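Local coordinates for Nitrate/nitrite sensor protein narX (Escherichia coli K12, PDB 3EZI) that senses nitrate and nitrite through its periplasmic sensor domain, the part given here, and signals nitrate to NarL and both nitrate and nitrite to NarP, at residues Arg18-Val23 / Pro71-Ala76; Arg47-Asp52 / Ser98-Thr103; Ala56-Leu61 / Asp94-Gly99. All coordinates share one frame; numbering follows the deposited sequence.

Contact 1 of 3, residues Arg18-Val23 / Pro71-Ala76; sequences RLLAAV and PALMRA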
ATOM      1  N   ARG A  18      -9.925  -3.729   0.321  1.00 14.88           N
ATOM      2  CA  ARG A  18     -10.960  -3.637  -0.723  1.00 15.54           C
ATOM      3  C   ARG A  18     -10.675  -4.570  -1.922  1.00 17.98           C
ATOM      4  O   ARG A  18     -11.572  -5.239  -2.437  1.00 15.13           O
ATOM      5  CB  ARG A  18     -11.063  -2.196  -1.247  1.00 20.25           C
ATOM      6  CG  ARG A  18     -12.257  -1.414  -0.813  1.00 27.12           C
ATOM      7  CD  ARG A  18     -12.753  -0.481  -1.930  1.00 25.64           C
ATOM      8  NE  ARG A  18     -11.651   0.221  -2.586  1.00 25.60           N
ATOM      9  CZ  ARG A  18     -11.735   1.480  -2.989  1.00 27.93           C
ATOM     10  NH1 ARG A  18     -12.863   2.147  -2.801  1.00 27.54           N
ATOM     11  NH2 ARG A  18     -10.687   2.082  -3.540  1.00 31.48           N
ATOM     12  N   LEU A  19      -9.422  -4.587  -2.378  1.00 13.96           N
ATOM     13  CA  LEU A  19      -9.013  -5.470  -3.470  1.00 12.46           C
ATOM     14  C   LEU A  19      -9.064  -6.925  -3.033  1.00 13.26           C
ATOM     15  O   LEU A  19      -9.445  -7.793  -3.817  1.00 15.70           O
ATOM     16  CB  LEU A  19      -7.575  -5.120  -3.968  1.00 14.57           C
ATOM     17  CG  LEU A  19      -7.559  -4.088  -5.092  1.00 18.20           C
ATOM     18  CD1 LEU A  19      -6.113  -3.598  -5.355  1.00 23.84           C
ATOM     19  CD2 LEU A  19      -8.133  -4.745  -6.351  1.00 17.67           C
ATOM     20  N   LEU A  20      -8.709  -7.222  -1.785  1.00 11.43           N
ATOM     21  CA  LEU A  20      -8.768  -8.628  -1.360  1.00 12.84           C
ATOM     22  C   LEU A  20     -10.212  -9.135  -1.385  1.00 12.78           C
ATOM     23  O   LEU A  20     -10.462 -10.291  -1.718  1.00 14.51           O
ATOM     24  CB  LEU A  20      -8.196  -8.808   0.054  1.00 10.08           C
ATOM     25  CG  LEU A  20      -8.094 -10.218   0.710  1.00 10.86           C
ATOM     26  CD1 LEU A  20      -7.131 -11.124  -0.066  1.00 15.81           C
ATOM     27  CD2 LEU A  20      -7.569 -10.045   2.175  1.00 12.85           C
ATOM     28  N   ALA A  21     -11.135  -8.264  -0.992  1.00 14.52           N
ATOM     29  CA  ALA A  21     -12.555  -8.614  -0.944  1.00 12.59           C
ATOM     30  C   ALA A  21     -13.127  -8.846  -2.348  1.00 14.49           C
ATOM     31  O   ALA A  21     -14.174  -9.520  -2.505  1.00 14.36           O
ATOM     32  CB  ALA A  21     -13.351  -7.497  -0.208  1.00 14.76           C
ATOM     33  N   ALA A  22     -12.442  -8.323  -3.366  1.00 13.93           N
ATOM     34  CA  ALA A  22     -12.888  -8.474  -4.772  1.00 13.72           C
ATOM     35  C   ALA A  22     -12.332  -9.746  -5.471  1.00 15.01           C
ATOM     36  O   ALA A  22     -12.762 -10.074  -6.566  1.00 15.74           O
ATOM     37  CB  ALA A  22     -12.494  -7.208  -5.602  1.00 13.77           C
ATOM     38  N   VAL A  23     -11.398 -10.447  -4.838  1.00 16.87           N
ATOM     39  CA  VAL A  23     -10.775 -11.688  -5.387  1.00 16.12           C
ATOM     40  C   VAL A  23     -11.888 -12.751  -5.603  1.00 18.44           C
ATOM     41  O   VAL A  23     -12.692 -12.977  -4.707  1.00 17.15           O
ATOM     42  CB  VAL A  23      -9.737 -12.230  -4.382  1.00 17.63           C
ATOM     43  CG1 VAL A  23      -9.381 -13.697  -4.687  1.00 16.19           C
ATOM     44  CG2 VAL A  23      -8.461 -11.355  -4.394  1.00 16.56           C
ATOM     45  N   PRO A  71       0.824  -9.017  -8.306  1.00 12.52           N
ATOM     46  CA  PRO A  71       0.905 -10.278  -9.077  1.00 13.52           C
ATOM     47  C   PRO A  71       0.105 -11.412  -8.401  1.00 16.31           C
ATOM     48  O   PRO A  71      -0.637 -12.158  -9.065  1.00 17.14           O
ATOM     49  CB  PRO A  71       2.398 -10.564  -9.125  1.00 13.81           C
ATOM     50  CG  PRO A  71       3.010  -9.179  -9.207  1.00 12.64           C
ATOM     51  CD  PRO A  71       2.150  -8.348  -8.241  1.00 13.99           C
ATOM     52  N   ALA A  72       0.239 -11.525  -7.085  1.00 14.50           N
ATOM     53  CA  ALA A  72      -0.493 -12.540  -6.338  1.00 15.58           C
ATOM     54  C   ALA A  72      -2.017 -12.289  -6.361  1.00 17.75           C
ATOM     55  O   ALA A  72      -2.815 -13.243  -6.483  1.00 18.23           O
ATOM     56  CB  ALA A  72       0.030 -12.593  -4.894  1.00 16.05           C
ATOM     57  N   LEU A  73      -2.439 -11.026  -6.253  1.00 12.63           N
ATOM     58  CA  LEU A  73      -3.879 -10.725  -6.270  1.00 17.44           C
ATOM     59  C   LEU A  73      -4.499 -11.026  -7.655  1.00 16.41           C
ATOM     60  O   LEU A  73      -5.667 -11.455  -7.754  1.00 17.00           O
ATOM     61  CB  LEU A  73      -4.108  -9.261  -5.866  1.00 15.99           C
ATOM     62  CG  LEU A  73      -3.930  -8.953  -4.366  1.00 17.61           C
ATOM     63  CD1 LEU A  73      -3.886  -7.422  -4.164  1.00 20.76           C
ATOM     64  CD2 LEU A  73      -5.121  -9.549  -3.550  1.00 16.78           C
ATOM     65  N   MET A  74      -3.714 -10.817  -8.714  1.00 18.12           N
ATOM     66  CA  MET A  74      -4.198 -11.084 -10.090  1.00 19.75           C
ATOM     67  C   MET A  74      -4.337 -12.585 -10.366  1.00 21.88           C
ATOM     68  O   MET A  74      -5.216 -13.022 -11.129  1.00 22.46           O
ATOM     69  CB  MET A  74      -3.252 -10.436 -11.121  1.00 21.62           C
ATOM     70  CG  MET A  74      -3.467  -8.957 -11.286  1.00 24.40           C
ATOM     71  SD  MET A  74      -2.202  -8.181 -12.321  1.00 28.44           S
ATOM     72  CE  MET A  74      -2.573  -8.987 -13.954  1.00 30.65           C
ATOM     73  N   ARG A  75      -3.459 -13.366  -9.749  1.00 18.35           N
ATOM     74  CA  ARG A  75      -3.474 -14.812  -9.888  1.00 20.72           C
ATOM     75  C   ARG A  75      -4.522 -15.514  -8.997  1.00 22.50           C
ATOM     76  O   ARG A  75      -5.079 -16.534  -9.401  1.00 21.12           O
ATOM     77  CB  ARG A  75      -2.083 -15.391  -9.555  1.00 22.15           C
ATOM     78  CG  ARG A  75      -0.965 -15.235 -10.625  1.00 25.24           C
ATOM     79  CD  ARG A  75       0.434 -15.577 -10.061  1.00 22.35           C
ATOM     80  NE  ARG A  75       1.503 -15.527 -11.073  1.00 24.40           N
ATOM     81  CZ  ARG A  75       1.976 -14.409 -11.634  1.00 24.67           C
ATOM     82  NH1 ARG A  75       1.489 -13.225 -11.303  1.00 23.32           N
ATOM     83  NH2 ARG A  75       2.955 -14.486 -12.527  1.00 20.46           N
ATOM     84  N   ALA A  76      -4.823 -14.954  -7.816  1.00 18.66           N
ATOM     85  CA  ALA A  76      -5.713 -15.640  -6.870  1.00 17.89           C
ATOM     86  C   ALA A  76      -7.118 -16.038  -7.306  1.00 13.85           C
ATOM     87  O   ALA A  76      -7.864 -15.238  -7.895  1.00 17.26           O
ATOM     88  CB  ALA A  76      -5.773 -14.841  -5.524  1.00 14.67           C
TER
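Apolar contacts carry the whole meeting of 18-23 with 71-76, and the two methyls of Val-23 make its closest approaches. CG2 rests on CD2 of Leu-73 at 3.9 Å, the two side chains crossing at about a right angle. CG1, anti to the backbone N (chi1 163°), is turned to the helix end instead and lies 3.9 Å from CB of Ala-76. Leu-73 reaches further with its branched tip: CD2 also approaches CD1 of Leu-20 at 4.3 Å, and CD1 comes to 4.4 Å from CB of Leu-19, a looser fit. Leu-25 touches both Leu-19 and Leu-73, while Val-82 of helix 82-99 packs on Leu-20, Leu-73 and Ala-76.

No polar bond joins the two segments; within 71-76, NH1 of Arg-75 donates to O of Pro-71 at 3.3 Å. The oxygen lies in the guanidinium plane, but NH1 stands 54° out of the carbonyl plane. The same oxygen accepts from N of Arg-75, so two donors grip it.

Helices 3-22 and 55-75 are thus joined near their C-terminal ends in this helical sensor domain. With neither charge nor polar pairing between the segments, the fit of apolar side chains, rather than bond direction, probably sets their mutual position.

Contact 2 of 3, residues Arg47-Asp52 / Ser98-Thr103; sequences RAAERD and SGFDRT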
ATOM      1  N   ARG A  47       7.791  13.008  -0.425  1.00 19.59           N
ATOM      2  CA  ARG A  47       8.458  14.117   0.231  1.00 20.18           C
ATOM      3  C   ARG A  47       8.514  13.853   1.731  1.00 19.63           C
ATOM      4  O   ARG A  47       9.556  14.060   2.360  1.00 19.79           O
ATOM      5  CB  ARG A  47       7.754  15.443  -0.032  1.00 24.68           C
ATOM      6  CG  ARG A  47       8.003  16.036  -1.433  1.00 26.76           C
ATOM      7  CD  ARG A  47       7.410  17.440  -1.543  1.00 27.73           C
ATOM      8  NE  ARG A  47       5.956  17.463  -1.357  1.00 33.26           N
ATOM      9  CZ  ARG A  47       5.064  17.473  -2.350  1.00 26.83           C
ATOM     10  NH1 ARG A  47       5.465  17.462  -3.606  1.00 26.95           N
ATOM     11  NH2 ARG A  47       3.770  17.494  -2.074  1.00 33.84           N
ATOM     12  N   ALA A  48       7.416  13.378   2.306  1.00 15.77           N
ATOM     13  CA  ALA A  48       7.428  13.091   3.747  1.00 18.91           C
ATOM     14  C   ALA A  48       8.444  12.009   4.115  1.00 20.22           C
ATOM     15  O   ALA A  48       9.122  12.080   5.179  1.00 18.14           O
ATOM     16  CB  ALA A  48       5.985  12.678   4.211  1.00 18.46           C
ATOM     17  N   ALA A  49       8.580  10.993   3.261  1.00 18.99           N
ATOM     18  CA  ALA A  49       9.510   9.910   3.567  1.00 21.52           C
ATOM     19  C   ALA A  49      10.909  10.502   3.524  1.00 21.51           C
ATOM     20  O   ALA A  49      11.749  10.196   4.373  1.00 21.33           O
ATOM     21  CB  ALA A  49       9.370   8.746   2.534  1.00 17.21           C
ATOM     22  N   GLU A  50      11.154  11.356   2.531  1.00 20.17           N
ATOM     23  CA  GLU A  50      12.444  12.024   2.418  1.00 24.72           C
ATOM     24  C   GLU A  50      12.811  12.860   3.659  1.00 24.19           C
ATOM     25  O   GLU A  50      13.929  12.740   4.186  1.00 24.31           O
ATOM     26  CB  GLU A  50      12.471  12.936   1.176  1.00 30.13           C
ATOM     27  CG  GLU A  50      13.113  12.283  -0.045  1.00 39.23           C
ATOM     28  CD  GLU A  50      13.108  13.180  -1.283  1.00 44.34           C
ATOM     29  OE1 GLU A  50      13.389  14.402  -1.143  1.00 47.16           O
ATOM     30  OE2 GLU A  50      12.838  12.662  -2.393  1.00 44.71           O
ATOM     31  N   ARG A  51      11.905  13.713   4.126  0.50 23.87           N
ATOM     32  CA  ARG A  51      12.256  14.534   5.283  0.50 24.02           C
ATOM     33  C   ARG A  51      12.444  13.753   6.580  0.50 23.24           C
ATOM     34  O   ARG A  51      13.218  14.174   7.446  0.50 22.24           O
ATOM     35  CB  ARG A  51      11.263  15.688   5.477  0.50 26.46           C
ATOM     36  CG  ARG A  51       9.805  15.337   5.442  0.50 29.42           C
ATOM     37  CD  ARG A  51       8.954  16.589   5.693  0.50 31.13           C
ATOM     38  NE  ARG A  51       7.547  16.334   5.411  0.50 30.97           N
ATOM     39  CZ  ARG A  51       6.987  16.470   4.213  0.50 30.08           C
ATOM     40  NH1 ARG A  51       7.703  16.878   3.171  0.50 27.70           N
ATOM     41  NH2 ARG A  51       5.713  16.167   4.054  0.50 30.68           N
ATOM     42  N   ASP A  52      11.751  12.622   6.713  1.00 20.78           N
ATOM     43  CA  ASP A  52      11.882  11.781   7.897  1.00 21.19           C
ATOM     44  C   ASP A  52      12.863  10.598   7.805  1.00 23.41           C
ATOM     45  O   ASP A  52      12.935   9.789   8.733  1.00 24.54           O
ATOM     46  CB  ASP A  52      10.484  11.297   8.328  1.00 22.41           C
ATOM     47  CG  ASP A  52       9.570  12.466   8.819  1.00 25.89           C
ATOM     48  OD1 ASP A  52       8.345  12.262   9.015  1.00 28.17           O
ATOM     49  OD2 ASP A  52      10.075  13.594   9.004  1.00 23.01           O
ATOM     50  N   SER A  98       4.908   4.519  11.724  0.50 23.92           N
ATOM     51  CA  SER A  98       5.607   4.604  13.015  0.50 24.02           C
ATOM     52  C   SER A  98       6.852   5.468  12.907  0.50 25.06           C
ATOM     53  O   SER A  98       7.169   6.229  13.827  0.50 26.86           O
ATOM     54  CB  SER A  98       5.995   3.197  13.541  0.50 25.84           C
ATOM     55  OG  SER A  98       7.102   2.617  12.846  0.50 25.46           O
ATOM     56  N   GLY A  99       7.533   5.361  11.770  1.00 24.70           N
ATOM     57  CA  GLY A  99       8.754   6.114  11.523  1.00 22.39           C
ATOM     58  C   GLY A  99       8.611   7.591  11.129  1.00 21.32           C
ATOM     59  O   GLY A  99       9.592   8.329  11.083  1.00 21.53           O
ATOM     60  N   PHE A 100       7.403   8.035  10.832  1.00 20.95           N
ATOM     61  CA  PHE A 100       7.226   9.447  10.494  1.00 22.08           C
ATOM     62  C   PHE A 100       7.218  10.269  11.790  1.00 23.01           C
ATOM     63  O   PHE A 100       6.895   9.742  12.864  1.00 21.68           O
ATOM     64  CB  PHE A 100       5.893   9.698   9.783  1.00 21.26           C
ATOM     65  CG  PHE A 100       5.833   9.221   8.356  1.00 22.50           C
ATOM     66  CD1 PHE A 100       6.871   9.466   7.461  1.00 25.79           C
ATOM     67  CD2 PHE A 100       4.691   8.578   7.889  1.00 21.48           C
ATOM     68  CE1 PHE A 100       6.763   9.081   6.128  1.00 27.18           C
ATOM     69  CE2 PHE A 100       4.580   8.191   6.554  1.00 21.53           C
ATOM     70  CZ  PHE A 100       5.618   8.447   5.676  1.00 23.73           C
ATOM     71  N   ASP A 101       7.569  11.556  11.703  1.00 23.49           N
ATOM     72  CA  ASP A 101       7.525  12.423  12.906  1.00 22.83           C
ATOM     73  C   ASP A 101       6.048  12.831  12.980  1.00 25.14           C
ATOM     74  O   ASP A 101       5.543  13.545  12.103  1.00 21.87           O
ATOM     75  CB  ASP A 101       8.430  13.669  12.757  1.00 23.34           C
ATOM     76  CG  ASP A 101       8.535  14.503  14.065  1.00 30.22           C
ATOM     77  OD1 ASP A 101       7.527  14.646  14.795  1.00 24.91           O
ATOM     78  OD2 ASP A 101       9.636  15.042  14.353  1.00 30.59           O
ATOM     79  N   ARG A 102       5.357  12.329  14.010  1.00 22.47           N
ATOM     80  CA  ARG A 102       3.937  12.581  14.226  1.00 22.52           C
ATOM     81  C   ARG A 102       3.691  13.715  15.251  1.00 23.51           C
ATOM     82  O   ARG A 102       2.555  13.910  15.712  1.00 21.94           O
ATOM     83  CB  ARG A 102       3.267  11.275  14.716  1.00 26.44           C
ATOM     84  CG  ARG A 102       3.129  10.148  13.655  1.00 29.58           C
ATOM     85  CD  ARG A 102       2.980   8.745  14.263  1.00 31.76           C
ATOM     86  NE  ARG A 102       4.213   8.309  14.909  1.00 31.69           N
ATOM     87  CZ  ARG A 102       4.391   8.235  16.233  1.00 34.45           C
ATOM     88  NH1 ARG A 102       3.406   8.554  17.067  1.00 25.61           N
ATOM     89  NH2 ARG A 102       5.580   7.877  16.718  1.00 31.38           N
ATOM     90  N   THR A 103       4.734  14.469  15.613  1.00 21.47           N
ATOM     91  CA  THR A 103       4.551  15.553  16.599  1.00 23.81           C
ATOM     92  C   THR A 103       3.929  16.851  16.019  1.00 27.96           C
ATOM     93  O   THR A 103       4.089  17.161  14.829  1.00 27.86           O
ATOM     94  CB  THR A 103       5.884  15.901  17.301  1.00 22.37           C
ATOM     95  OG1 THR A 103       6.796  16.488  16.356  1.00 20.37           O
ATOM     96  CG2 THR A 103       6.484  14.643  17.923  1.00 18.79           C
TER
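At the C-terminal end of the periplasmic sensor domain, where helix 82-99 gives way to an irregular tail, the first residues of that tail are fastened to the last turns of helix 43-52. The polar link is a single bond: N of Asp-101 donates to OD1 of Asp-52 at 2.9 Å, nearly straight with an N-H...O angle of 167°. The donor meets OD1 from above the carboxylate plane, 63° out of it. CB of Asp-52 points toward the tail; with CG beside the backbone N and anti to the carbonyl carbon, OD1 meets the tail and also lies 3.5 Å from CD1 of Phe-100.

Phe-100 supplies the apolar part. Its CE1 edge points at the helix backbone, with CA of Ala-49 near the ring plane at 3.8 Å and CB of Ala-48 4.1 Å from CE1. An alanine in place of Asp-52 would remove the carboxylate acceptor and would probably loosen the tail at Asp-101.

Beyond the link, Asp-101 forms an Asx turn: its OD1 accepts from N of Thr-103 at 2.9 Å and from OG1 of Thr-103 on the syn lone pair. Two donors on this oxygen help fix the carboxylate's rotation. Around the junction, helix 3-22 contributes Ala-5 to Ala-48 and Phe-100, and Ile-6 to Phe-100, while Leu-58 of helix 55-75 packs on Ala-49; the tail is thereby set against helix 43-52 beside two further helices.

Contact 3 of 3, residues Ala56-Leu61 / Asp94-Gly99; sequences AQLQGL and DQLVSG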
ATOM      1  N   ALA A  56      13.969   4.635   1.943  1.00 22.25           N
ATOM      2  CA  ALA A  56      14.214   3.230   1.637  1.00 23.47           C
ATOM      3  C   ALA A  56      13.038   2.324   2.024  1.00 22.96           C
ATOM      4  O   ALA A  56      12.725   1.318   1.347  1.00 21.98           O
ATOM      5  CB  ALA A  56      15.497   2.748   2.343  1.00 27.66           C
ATOM      6  N   GLN A  57      12.389   2.650   3.138  1.00 19.74           N
ATOM      7  CA  GLN A  57      11.269   1.868   3.596  1.00 21.92           C
ATOM      8  C   GLN A  57      10.077   2.067   2.661  1.00 18.89           C
ATOM      9  O   GLN A  57       9.347   1.101   2.370  1.00 19.79           O
ATOM     10  CB  GLN A  57      10.906   2.274   5.020  1.00 23.32           C
ATOM     11  CG  GLN A  57       9.697   1.586   5.549  1.00 31.86           C
ATOM     12  CD  GLN A  57       9.955   1.034   6.925  1.00 38.27           C
ATOM     13  OE1 GLN A  57      10.256   1.777   7.865  1.00 37.87           O
ATOM     14  NE2 GLN A  57       9.858  -0.283   7.050  1.00 39.98           N
ATOM     15  N   LEU A  58       9.876   3.301   2.208  1.00 16.90           N
ATOM     16  CA  LEU A  58       8.785   3.585   1.262  1.00 16.99           C
ATOM     17  C   LEU A  58       9.052   2.874  -0.075  1.00 15.08           C
ATOM     18  O   LEU A  58       8.156   2.245  -0.645  1.00 13.63           O
ATOM     19  CB  LEU A  58       8.664   5.084   0.983  1.00 18.18           C
ATOM     20  CG  LEU A  58       7.618   5.438  -0.085  1.00 19.27           C
ATOM     21  CD1 LEU A  58       6.242   4.784   0.246  1.00 16.19           C
ATOM     22  CD2 LEU A  58       7.480   6.979  -0.171  1.00 16.62           C
ATOM     23  N   GLN A  59      10.270   3.005  -0.595  1.00 17.34           N
ATOM     24  CA  GLN A  59      10.601   2.338  -1.867  1.00 18.85           C
ATOM     25  C   GLN A  59      10.405   0.805  -1.735  1.00 19.10           C
ATOM     26  O   GLN A  59       9.989   0.121  -2.694  1.00 17.10           O
ATOM     27  CB  GLN A  59      12.049   2.712  -2.289  1.00 16.83           C
ATOM     28  CG  GLN A  59      12.205   4.211  -2.643  1.00 17.95           C
ATOM     29  CD  GLN A  59      13.645   4.632  -2.980  1.00 20.51           C
ATOM     30  OE1 GLN A  59      14.613   4.057  -2.471  1.00 25.64           O
ATOM     31  NE2 GLN A  59      13.784   5.650  -3.832  1.00 23.79           N
ATOM     32  N   GLY A  60      10.717   0.260  -0.556  1.00 17.87           N
ATOM     33  CA  GLY A  60      10.528  -1.163  -0.310  1.00 18.22           C
ATOM     34  C   GLY A  60       9.055  -1.587  -0.390  1.00 18.47           C
ATOM     35  O   GLY A  60       8.728  -2.684  -0.898  1.00 13.28           O
ATOM     36  N   LEU A  61       8.161  -0.754   0.156  1.00 14.29           N
ATOM     37  CA  LEU A  61       6.748  -1.052   0.093  1.00 13.70           C
ATOM     38  C   LEU A  61       6.237  -0.975  -1.336  1.00 14.45           C
ATOM     39  O   LEU A  61       5.331  -1.722  -1.739  1.00 14.11           O
ATOM     40  CB  LEU A  61       5.953  -0.039   0.943  1.00 17.12           C
ATOM     41  CG  LEU A  61       5.831  -0.390   2.415  1.00 18.18           C
ATOM     42  CD1 LEU A  61       5.398   0.864   3.188  1.00 18.44           C
ATOM     43  CD2 LEU A  61       4.835  -1.511   2.602  1.00 19.71           C
ATOM     44  N   ASP A  94       2.060   0.021   8.540  1.00 14.80           N
ATOM     45  CA  ASP A  94       2.045   0.401   9.968  1.00 15.10           C
ATOM     46  C   ASP A  94       3.460   0.766  10.378  1.00 16.09           C
ATOM     47  O   ASP A  94       3.648   1.700  11.151  1.00 18.92           O
ATOM     48  CB  ASP A  94       1.556  -0.752  10.880  1.00 15.58           C
ATOM     49  CG  ASP A  94       0.080  -0.998  10.760  1.00 25.62           C
ATOM     50  OD1 ASP A  94      -0.666  -0.050  10.432  1.00 28.65           O
ATOM     51  OD2 ASP A  94      -0.367  -2.139  11.011  1.00 31.64           O
ATOM     52  N   GLN A  95       4.461   0.054   9.880  1.00 17.12           N
ATOM     53  CA  GLN A  95       5.843   0.370  10.270  1.00 18.48           C
ATOM     54  C   GLN A  95       6.256   1.734   9.676  1.00 20.78           C
ATOM     55  O   GLN A  95       6.929   2.553  10.321  1.00 20.66           O
ATOM     56  CB  GLN A  95       6.785  -0.732   9.769  1.00 23.28           C
ATOM     57  CG  GLN A  95       8.214  -0.644  10.280  1.00 32.61           C
ATOM     58  CD  GLN A  95       9.074  -1.824   9.798  1.00 38.39           C
ATOM     59  OE1 GLN A  95       9.399  -1.937   8.611  1.00 43.38           O
ATOM     60  NE2 GLN A  95       9.430  -2.715  10.719  1.00 40.63           N
ATOM     61  N   LEU A  96       5.879   1.972   8.419  1.00 15.90           N
ATOM     62  CA  LEU A  96       6.203   3.251   7.776  1.00 17.94           C
ATOM     63  C   LEU A  96       5.615   4.438   8.605  1.00 16.72           C
ATOM     64  O   LEU A  96       6.309   5.416   8.894  1.00 21.16           O
ATOM     65  CB  LEU A  96       5.641   3.269   6.332  1.00 15.86           C
ATOM     66  CG  LEU A  96       5.847   4.595   5.584  1.00 20.36           C
ATOM     67  CD1 LEU A  96       7.300   4.725   5.181  1.00 18.97           C
ATOM     68  CD2 LEU A  96       4.915   4.651   4.355  1.00 16.45           C
ATOM     69  N   VAL A  97       4.362   4.327   9.012  1.00 16.19           N
ATOM     70  CA  VAL A  97       3.682   5.369   9.791  1.00 17.77           C
ATOM     71  C   VAL A  97       4.406   5.604  11.129  1.00 19.65           C
ATOM     72  O   VAL A  97       4.522   6.735  11.588  1.00 17.91           O
ATOM     73  CB  VAL A  97       2.235   4.948  10.073  1.00 18.85           C
ATOM     74  CG1 VAL A  97       1.587   5.839  11.127  1.00 19.32           C
ATOM     75  CG2 VAL A  97       1.415   4.998   8.747  1.00 21.89           C
ATOM     76  N   SER A  98       4.908   4.519  11.724  0.50 23.92           N
ATOM     77  CA  SER A  98       5.607   4.604  13.015  0.50 24.02           C
ATOM     78  C   SER A  98       6.852   5.468  12.907  0.50 25.06           C
ATOM     79  O   SER A  98       7.169   6.229  13.827  0.50 26.86           O
ATOM     80  CB  SER A  98       5.995   3.197  13.541  0.50 25.84           C
ATOM     81  OG  SER A  98       7.102   2.617  12.846  0.50 25.46           O
ATOM     82  N   GLY A  99       7.533   5.361  11.770  1.00 24.70           N
ATOM     83  CA  GLY A  99       8.754   6.114  11.523  1.00 22.39           C
ATOM     84  C   GLY A  99       8.611   7.591  11.129  1.00 21.32           C
ATOM     85  O   GLY A  99       9.592   8.329  11.083  1.00 21.53           O
TER
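Gln-57 leaves helix 56-61 with CB directed toward helix 94-99, and its CG is anti to the backbone N. That CG lies 4.0 Å from CD1 of Leu-96, the two side chains sliding past each other in opposite directions. A bend at chi2 (132°) then turns the amide to Gln-95, whose own chain is extended beyond CG. CD of Gln-57 is 3.5 Å from OE1 of Gln-95, and OE1 of Gln-57 lies 4.0 Å from CG of Gln-95. At the tip, NE2 of Gln-57 donates to OE1 of Gln-95 over a very short 2.3 Å. The acceptor is close to the amide plane of Gln-57, yet the N-H...O angle is only 131°, so the modelled bond is both compressed and bent. The two amide planes are turned obliquely to each other.

Beside this polar pair, Leu-96 fills the apolar part of the interface. Its CB and CD2 each come to 4.0 Å from CD1 of Leu-61, the side chains crossing obliquely, and CD2 also faces CD1 of Leu-58 at 4.3 Å. Leu-58 and Leu-96 are buried, whereas Gln-95 is exposed and Gln-57 partly so, which probably puts the hydrogen bond between the two amides on the outer side of the leucine packing. Leu-58 continues to Leu-45, Thr-46 and Ala-49 of helix 43-52.

The axes of the two short segments approach to 10.3 Å with 162° between their N-to-C directions. This near-antiparallel packing, with buried Leu-58 and Leu-96 beside a more exposed glutamine pair, fits an antiparallel helical bundle, the architecture of this sensor domain.

In the fold
From the N terminus, helix 3-22 runs to its C-terminal end, where contact 1 joins 18-23 to 71-76 and closes a loop holding helices 30-40 and 43-52 and most of helix 55-75. Contact 2 starts within that loop, at 47-52, and ends beyond it at 98-103, so the two cross; contact 3, from 56-61 to 94-99, crosses contact 1 likewise. Contact 3 begins after 47-52 and ends on the same part of the chain as contact 2, sharing Ser-98 and Gly-99 with it. Their centres are about 9 Å apart, whereas contact 1 lies across the chain's centre, about 30 Å from contact 2 between centres. Helices 55-75 and 82-99 connect the two ends.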